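Local coordinates for bromo domain-containing protein (Trypanosoma brucei brucei, PDB 5KO4), which is of unknown function but, as a bromodomain-containing protein, probably recognises acetylated lysines through the bromodomain described here, at residues P31-P35 against D36-I40; H43-W46 against W47-K51. All coordinates share one frame; numbering follows the deposited sequence. Where two conformers were deposited one is given.

Contact 1: residues P31-P35 against D36-I40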
ATOM      1  N   PRO A  31       4.023   3.058   8.159  1.00 11.52           N
ATOM      2  CA  PRO A  31       2.854   3.258   7.281  1.00 11.40           C
ATOM      3  C   PRO A  31       1.992   4.475   7.648  1.00 13.69           C
ATOM      4  O   PRO A  31       0.937   4.680   7.038  1.00 13.29           O
ATOM      5  CB  PRO A  31       2.038   2.004   7.553  1.00 12.73           C
ATOM      6  CG  PRO A  31       2.271   1.753   9.018  1.00 15.80           C
ATOM      7  CD  PRO A  31       3.685   2.185   9.309  1.00 11.96           C
ATOM      8  N   SER A  32       2.412   5.280   8.631  1.00 12.10           N
ATOM      9  CA  SER A  32       1.559   6.291   9.229  1.00 12.10           C
ATOM     10  C   SER A  32       1.135   7.401   8.276  1.00 16.93           C
ATOM     11  O   SER A  32       0.129   8.048   8.565  1.00 18.05           O
ATOM     12  CB  SER A  32       2.242   6.911  10.436  1.00 14.15           C
ATOM     13  OG  SER A  32       2.511   5.898  11.391  1.00 19.16           O
ATOM     14  N   LYS A  33       1.841   7.625   7.143  1.00 14.24           N
ATOM     15  CA  LYS A  33       1.436   8.689   6.212  1.00 14.26           C
ATOM     16  C   LYS A  33       0.385   8.195   5.191  1.00 16.19           C
ATOM     17  O   LYS A  33      -0.100   9.004   4.387  1.00 16.97           O
ATOM     18  CB  LYS A  33       2.650   9.261   5.467  1.00 17.51           C
ATOM     19  CG  LYS A  33       3.684   9.931   6.391  1.00 33.87           C
ATOM     20  CD  LYS A  33       3.588  11.470   6.405  1.00 48.12           C
ATOM     21  CE  LYS A  33       4.932  12.148   6.235  1.00 63.16           C
ATOM     22  NZ  LYS A  33       5.827  11.924   7.403  1.00 75.09           N
ATOM     23  N   LEU A  34       0.011   6.902   5.217  1.00 13.09           N
ATOM     24  CA  LEU A  34      -1.027   6.398   4.316  1.00 12.81           C
ATOM     25  C   LEU A  34      -2.353   7.066   4.656  1.00 15.03           C
ATOM     26  O   LEU A  34      -2.557   7.494   5.795  1.00 14.45           O
ATOM     27  CB  LEU A  34      -1.161   4.875   4.425  1.00 12.36           C
ATOM     28  CG  LEU A  34       0.012   4.065   3.907  1.00 13.46           C
ATOM     29  CD1 LEU A  34      -0.136   2.629   4.278  1.00 13.07           C
ATOM     30  CD2 LEU A  34       0.154   4.195   2.381  1.00 14.54           C
ATOM     31  N   PRO A  35      -3.278   7.202   3.685  1.00 13.64           N
ATOM     32  CA  PRO A  35      -4.510   7.968   3.955  1.00 12.96           C
ATOM     33  C   PRO A  35      -5.304   7.421   5.140  1.00 14.44           C
ATOM     34  O   PRO A  35      -5.524   6.211   5.238  1.00 13.24           O
ATOM     35  CB  PRO A  35      -5.303   7.860   2.647  1.00 14.91           C
ATOM     36  CG  PRO A  35      -4.586   6.856   1.812  1.00 18.87           C
ATOM     37  CD  PRO A  35      -3.179   6.815   2.268  1.00 15.07           C
ATOM     38  N   ASP A  36      -5.654   8.320   6.087  1.00 13.02           N
ATOM     39  CA  ASP A  36      -6.444   8.021   7.286  1.00 13.32           C
ATOM     40  C   ASP A  36      -5.803   6.937   8.181  1.00 15.17           C
ATOM     41  O   ASP A  36      -6.501   6.357   9.012  1.00 16.04           O
ATOM     42  CB  ASP A  36      -7.867   7.564   6.900  1.00 15.35           C
ATOM     43  CG  ASP A  36      -8.644   8.554   6.057  1.00 25.10           C
ATOM     44  OD1 ASP A  36      -8.483   9.768   6.277  1.00 27.01           O
ATOM     45  OD2 ASP A  36      -9.456   8.105   5.208  1.00 28.43           O
ATOM     46  N   TYR A  37      -4.496   6.681   8.052  1.00 12.94           N
ATOM     47  CA  TYR A  37      -3.899   5.559   8.779  1.00 12.61           C
ATOM     48  C   TYR A  37      -3.984   5.736  10.289  1.00 17.51           C
ATOM     49  O   TYR A  37      -4.390   4.805  10.983  1.00 16.34           O
ATOM     50  CB  TYR A  37      -2.443   5.333   8.375  1.00 13.17           C
ATOM     51  CG  TYR A  37      -1.975   3.938   8.684  1.00 12.10           C
ATOM     52  CD1 TYR A  37      -2.212   2.895   7.800  1.00 12.20           C
ATOM     53  CD2 TYR A  37      -1.421   3.628   9.918  1.00 12.28           C
ATOM     54  CE1 TYR A  37      -1.853   1.588   8.108  1.00 11.99           C
ATOM     55  CE2 TYR A  37      -1.084   2.326  10.249  1.00 11.21           C
ATOM     56  CZ  TYR A  37      -1.285   1.307   9.334  1.00 11.83           C
ATOM     57  OH  TYR A  37      -0.976   0.020   9.686  1.00 12.41           O
ATOM     58  N   ARG A  38      -3.657   6.926  10.793  1.00 16.42           N
ATOM     59  CA  ARG A  38      -3.669   7.192  12.247  1.00 17.98           C
ATOM     60  C   ARG A  38      -5.100   7.245  12.797  1.00 25.33           C
ATOM     61  O   ARG A  38      -5.289   7.024  13.995  1.00 26.49           O
ATOM     62  CB  ARG A  38      -2.934   8.496  12.576  1.00 21.56           C
ATOM     63  CG  ARG A  38      -1.470   8.502  12.159  1.00 27.91           C
ATOM     64  CD  ARG A  38      -0.791   9.800  12.570  1.00 41.90           C
ATOM     65  NE  ARG A  38       0.447  10.044  11.826  1.00 52.57           N
ATOM     66  CZ  ARG A  38       0.513  10.576  10.603  1.00 71.00           C
ATOM     67  NH1 ARG A  38      -0.600  10.913   9.953  1.00 58.58           N
ATOM     68  NH2 ARG A  38       1.689  10.763  10.017  1.00 62.28           N
ATOM     69  N   MET A  39      -6.103   7.513  11.940  1.00 23.34           N
ATOM     70  CA  MET A  39      -7.517   7.517  12.337  1.00 26.16           C
ATOM     71  C   MET A  39      -8.047   6.084  12.522  1.00 27.53           C
ATOM     72  O   MET A  39      -8.931   5.852  13.342  1.00 29.35           O
ATOM     73  CB  MET A  39      -8.358   8.239  11.259  1.00 30.53           C
ATOM     74  CG  MET A  39      -9.816   8.410  11.623  1.00 37.35           C
ATOM     75  SD  MET A  39     -10.713   9.331  10.348  1.00 45.21           S
ATOM     76  CE  MET A  39     -11.273   7.972   9.301  1.00 41.34           C
ATOM     77  N   ILE A  40      -7.539   5.140  11.732  1.00 18.77           N
ATOM     78  CA  ILE A  40      -8.030   3.771  11.721  1.00 16.81           C
ATOM     79  C   ILE A  40      -7.199   2.872  12.640  1.00 16.30           C
ATOM     80  O   ILE A  40      -7.763   1.998  13.304  1.00 17.02           O
ATOM     81  CB  ILE A  40      -8.001   3.247  10.247  1.00 20.61           C
ATOM     82  CG1 ILE A  40      -8.973   4.081   9.352  1.00 22.88           C
ATOM     83  CG2 ILE A  40      -8.343   1.753  10.163  1.00 20.35           C
ATOM     84  CD1 ILE A  40     -10.474   3.849   9.617  1.00 32.58           C
TER

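Contact 2: residues H43-W46 against W47-K51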
ATOM      1  N   HIS A  43      -2.270   1.692  16.910  0.50 12.58           N
ATOM      2  CA  HIS A  43      -0.899   1.360  17.243  0.50 13.35           C
ATOM      3  C   HIS A  43      -0.108   0.870  16.001  0.50 12.78           C
ATOM      4  O   HIS A  43       0.107  -0.333  15.829  0.50 12.33           O
ATOM      5  CB  HIS A  43      -0.929   0.286  18.334  0.50 15.43           C
ATOM      6  CG  HIS A  43       0.351   0.109  19.070  0.50 19.74           C
ATOM      7  ND1 HIS A  43       0.466  -0.828  20.071  0.50 22.56           N
ATOM      8  CD2 HIS A  43       1.545   0.723  18.904  0.50 22.39           C
ATOM      9  CE1 HIS A  43       1.705  -0.734  20.511  0.50 22.56           C
ATOM     10  NE2 HIS A  43       2.397   0.172  19.823  0.50 22.87           N
ATOM     11  N   PRO A  44       0.387   1.801  15.152  1.00  9.65           N
ATOM     12  CA  PRO A  44       1.146   1.379  13.957  1.00  9.51           C
ATOM     13  C   PRO A  44       2.400   0.599  14.317  1.00 12.42           C
ATOM     14  O   PRO A  44       3.005   0.850  15.365  1.00 12.55           O
ATOM     15  CB  PRO A  44       1.496   2.712  13.280  1.00 11.24           C
ATOM     16  CG  PRO A  44       0.444   3.651  13.732  1.00 13.43           C
ATOM     17  CD  PRO A  44       0.197   3.264  15.162  1.00 11.05           C
ATOM     18  N   MET A  45       2.751  -0.396  13.486  1.00  9.96           N
ATOM     19  CA  MET A  45       3.891  -1.260  13.734  1.00  9.25           C
ATOM     20  C   MET A  45       4.428  -1.722  12.408  1.00 11.43           C
ATOM     21  O   MET A  45       3.663  -1.875  11.454  1.00 10.36           O
ATOM     22  CB  MET A  45       3.455  -2.455  14.598  1.00 10.20           C
ATOM     23  CG  MET A  45       4.608  -3.308  15.145  1.00 10.38           C
ATOM     24  SD  MET A  45       5.896  -2.409  16.034  1.00 12.36           S
ATOM     25  CE  MET A  45       4.902  -1.510  17.239  1.00 11.50           C
ATOM     26  N   TRP A  46       5.734  -1.900  12.318  1.00  9.79           N
ATOM     27  CA  TRP A  46       6.353  -2.278  11.061  1.00  9.16           C
ATOM     28  C   TRP A  46       7.666  -3.016  11.340  1.00 10.11           C
ATOM     29  O   TRP A  46       8.191  -2.933  12.438  1.00  9.66           O
ATOM     30  CB  TRP A  46       6.559  -1.035  10.184  1.00  9.03           C
ATOM     31  CG  TRP A  46       7.371   0.061  10.812  1.00  9.51           C
ATOM     32  CD1 TRP A  46       8.687   0.317  10.581  1.00 12.46           C
ATOM     33  CD2 TRP A  46       6.898   1.134  11.642  1.00  9.84           C
ATOM     34  NE1 TRP A  46       9.081   1.436  11.261  1.00 12.14           N
ATOM     35  CE2 TRP A  46       7.999   1.979  11.897  1.00 12.91           C
ATOM     36  CE3 TRP A  46       5.651   1.484  12.167  1.00 11.22           C
ATOM     37  CZ2 TRP A  46       7.902   3.108  12.694  1.00 13.32           C
ATOM     38  CZ3 TRP A  46       5.562   2.606  12.972  1.00 12.74           C
ATOM     39  CH2 TRP A  46       6.686   3.387  13.251  1.00 13.97           C
ATOM     40  N   TRP A  47       8.161  -3.817  10.373  1.00  9.34           N
ATOM     41  CA  TRP A  47       9.303  -4.672  10.664  1.00  9.86           C
ATOM     42  C   TRP A  47      10.538  -3.906  11.118  1.00 11.30           C
ATOM     43  O   TRP A  47      11.237  -4.392  12.011  1.00 11.05           O
ATOM     44  CB  TRP A  47       9.718  -5.550   9.477  1.00  9.37           C
ATOM     45  CG  TRP A  47       8.602  -6.260   8.744  1.00 10.23           C
ATOM     46  CD1 TRP A  47       8.438  -6.324   7.393  1.00 12.51           C
ATOM     47  CD2 TRP A  47       7.586  -7.104   9.310  1.00  9.89           C
ATOM     48  NE1 TRP A  47       7.360  -7.116   7.082  1.00 11.85           N
ATOM     49  CE2 TRP A  47       6.813  -7.603   8.242  1.00 12.36           C
ATOM     50  CE3 TRP A  47       7.271  -7.513  10.616  1.00 10.44           C
ATOM     51  CZ2 TRP A  47       5.671  -8.386   8.448  1.00 11.81           C
ATOM     52  CZ3 TRP A  47       6.167  -8.331  10.815  1.00 11.35           C
ATOM     53  CH2 TRP A  47       5.352  -8.713   9.751  1.00 11.81           C
ATOM     54  N   ASP A  48      10.851  -2.769  10.501  1.00 10.73           N
ATOM     55  CA  ASP A  48      12.081  -2.057  10.884  1.00 10.61           C
ATOM     56  C   ASP A  48      12.012  -1.576  12.337  1.00 12.99           C
ATOM     57  O   ASP A  48      13.056  -1.475  12.996  1.00 13.08           O
ATOM     58  CB  ASP A  48      12.367  -0.873   9.951  1.00 12.35           C
ATOM     59  CG  ASP A  48      12.751  -1.267   8.540  1.00 17.28           C
ATOM     60  OD1 ASP A  48      13.030  -2.468   8.308  1.00 17.27           O
ATOM     61  OD2 ASP A  48      12.777  -0.370   7.656  1.00 19.62           O
ATOM     62  N   LEU A  49      10.816  -1.270  12.837  1.00 10.89           N
ATOM     63  CA  LEU A  49      10.663  -0.873  14.241  1.00 10.88           C
ATOM     64  C   LEU A  49      10.916  -2.074  15.157  1.00 11.36           C
ATOM     65  O   LEU A  49      11.613  -1.952  16.164  1.00 11.78           O
ATOM     66  CB  LEU A  49       9.276  -0.284  14.491  1.00 11.48           C
ATOM     67  CG  LEU A  49       9.003   0.222  15.912  1.00 14.32           C
ATOM     68  CD1 LEU A  49      10.102   1.191  16.392  1.00 15.97           C
ATOM     69  CD2 LEU A  49       7.654   0.902  15.989  1.00 14.27           C
ATOM     70  N   ILE A  50      10.404  -3.252  14.784  1.00  9.07           N
ATOM     71  CA  ILE A  50      10.649  -4.455  15.570  1.00  8.63           C
ATOM     72  C   ILE A  50      12.153  -4.784  15.564  1.00 11.42           C
ATOM     73  O   ILE A  50      12.689  -5.181  16.594  1.00 11.90           O
ATOM     74  CB  ILE A  50       9.792  -5.628  15.043  1.00 10.09           C
ATOM     75  CG1 ILE A  50       8.289  -5.284  15.213  1.00  9.69           C
ATOM     76  CG2 ILE A  50      10.144  -6.946  15.758  1.00 10.51           C
ATOM     77  CD1 ILE A  50       7.344  -6.286  14.634  1.00 11.57           C
ATOM     78  N   LYS A  51      12.820  -4.628  14.418  0.55 10.42           N
ATOM     79  CA  LYS A  51      14.259  -4.866  14.344  0.55 11.01           C
ATOM     80  C   LYS A  51      14.990  -3.927  15.306  0.55 13.10           C
ATOM     81  O   LYS A  51      15.869  -4.361  16.048  0.55 12.64           O
ATOM     82  CB  LYS A  51      14.751  -4.652  12.902  0.55 13.34           C
ATOM     83  CG  LYS A  51      16.248  -4.848  12.701  0.55 19.24           C
ATOM     84  CD  LYS A  51      16.661  -6.308  12.820  0.55 27.64           C
ATOM     85  CE  LYS A  51      18.137  -6.455  13.068  0.70 31.81           C
ATOM     86  NZ  LYS A  51      18.955  -5.783  12.028  0.70 30.81           N
TER

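Contact 1: residues P31-P35 against D36-I40
Leu34 and Tyr37 close a type II beta turn, Tyr37 N donating to Leu34 O at 3.1 Å, and this turn follows directly on a type I turn from Pro31 to Leu34. The two turns, sharing Leu34, bring the Tyr37 ring back onto Pro31. A chi1 of -158° places that ring opposite its own backbone N and beside the carbonyl carbon: Pro31 CB sits over the face, 4.0 Å from the centroid, as a CH-pi contact, and Pro31 CG reaches Tyr37 CZ at 3.6 Å. Pro31 O covers the same ring nearer its root, 3.4 Å from Tyr37 CG, while that oxygen also accepts the turn bond from Leu34 N. Leu34 CB runs alongside, 4.1 Å from Tyr37 CD1. Arg38 stretches back in extended form and spreads its guanidinium over Ser32 O, which lies above the centre of the group, 3.3 Å from Arg38 CZ; the angles are too poor for a hydrogen bond. Separately, Ser32 OG is hydrogen-bonded to Asp30 OD1, and Pro35 O to Tyr79 OH. The stretch lies in the long loop between helices 8-21 and 47-55 that is characteristic of bromodomains, the ZA loop. One side-chain CH-pi contact and two backbone carbonyl oxygens thus cover the flat groups, and Ser32 O above the guanidinium probably offsets part of its positive charge, close to the like charge of Lys33, whose NZ is 5.0 Å from Arg38 NH2.

Contact 2: residues H43-W46 against W47-K51
Trp46 takes the chi1 value of 57°, which sets CG between its own backbone N and carbonyl carbon and swings the indole back over the first turn of helix 47-55, where Leu49 meets it. Leu49 supplies the other half, its chi1 of -178° turning CG to the side of the carbonyl carbon: its CB lies over the five-membered ring, 3.7 Å from the centroid, in a CH-pi contact. Its CD2 branch continues over the same face, above the six-membered ring, reaching Trp46 CH2 at 3.8 Å. Asp48 CB comes to 3.9 Å from Trp46 CD1. Trp46 is the N-cap residue of the helix, which begins at the end of the bromodomain ZA loop within the left-handed four-helix bundle. The Trp46 carbonyl opens the helical bonding: Ile50 N donates to Trp46 O at 3.2 Å, and Leu49 N adds a weak second bond to the same oxygen. Met45, its chain bent, brings the sulfur in between two helix residues, with SD 3.7 Å from Leu49 CD2 and 3.8 Å from Ile50 CG1, crossing both side chains at about a right angle. The Trp47 side chain packs on Val18 and Met19 of helix 8-21 and Val72 of helix 62-80, and its indole NE1 is hydrogen-bonded to Asp22.

Overall arrangement
Contact 1 closes before contact 2 opens, and their centres lie about 14 Å apart. They occupy successive parts of the chain between helix 8-21 and the end of helix 47-55: contact 1 is a surface contact, its centre about 17 Å from that of the chain, whereas the centre of contact 2, at the start of helix 47-55, is about 7 Å from it. The two touch directly, Pro31 CD packing on Trp46 CE3 at 3.5 Å and Tyr37 on Pro44. Helix 62-80 backs both: its Asn75 joins them, meeting Tyr37 and bonding to His43 O, with Tyr79 added for contact 1 and Val72 for contact 2. In bromodomains this loop helps to shape the acetyl-lysine pocket, a role probably kept here.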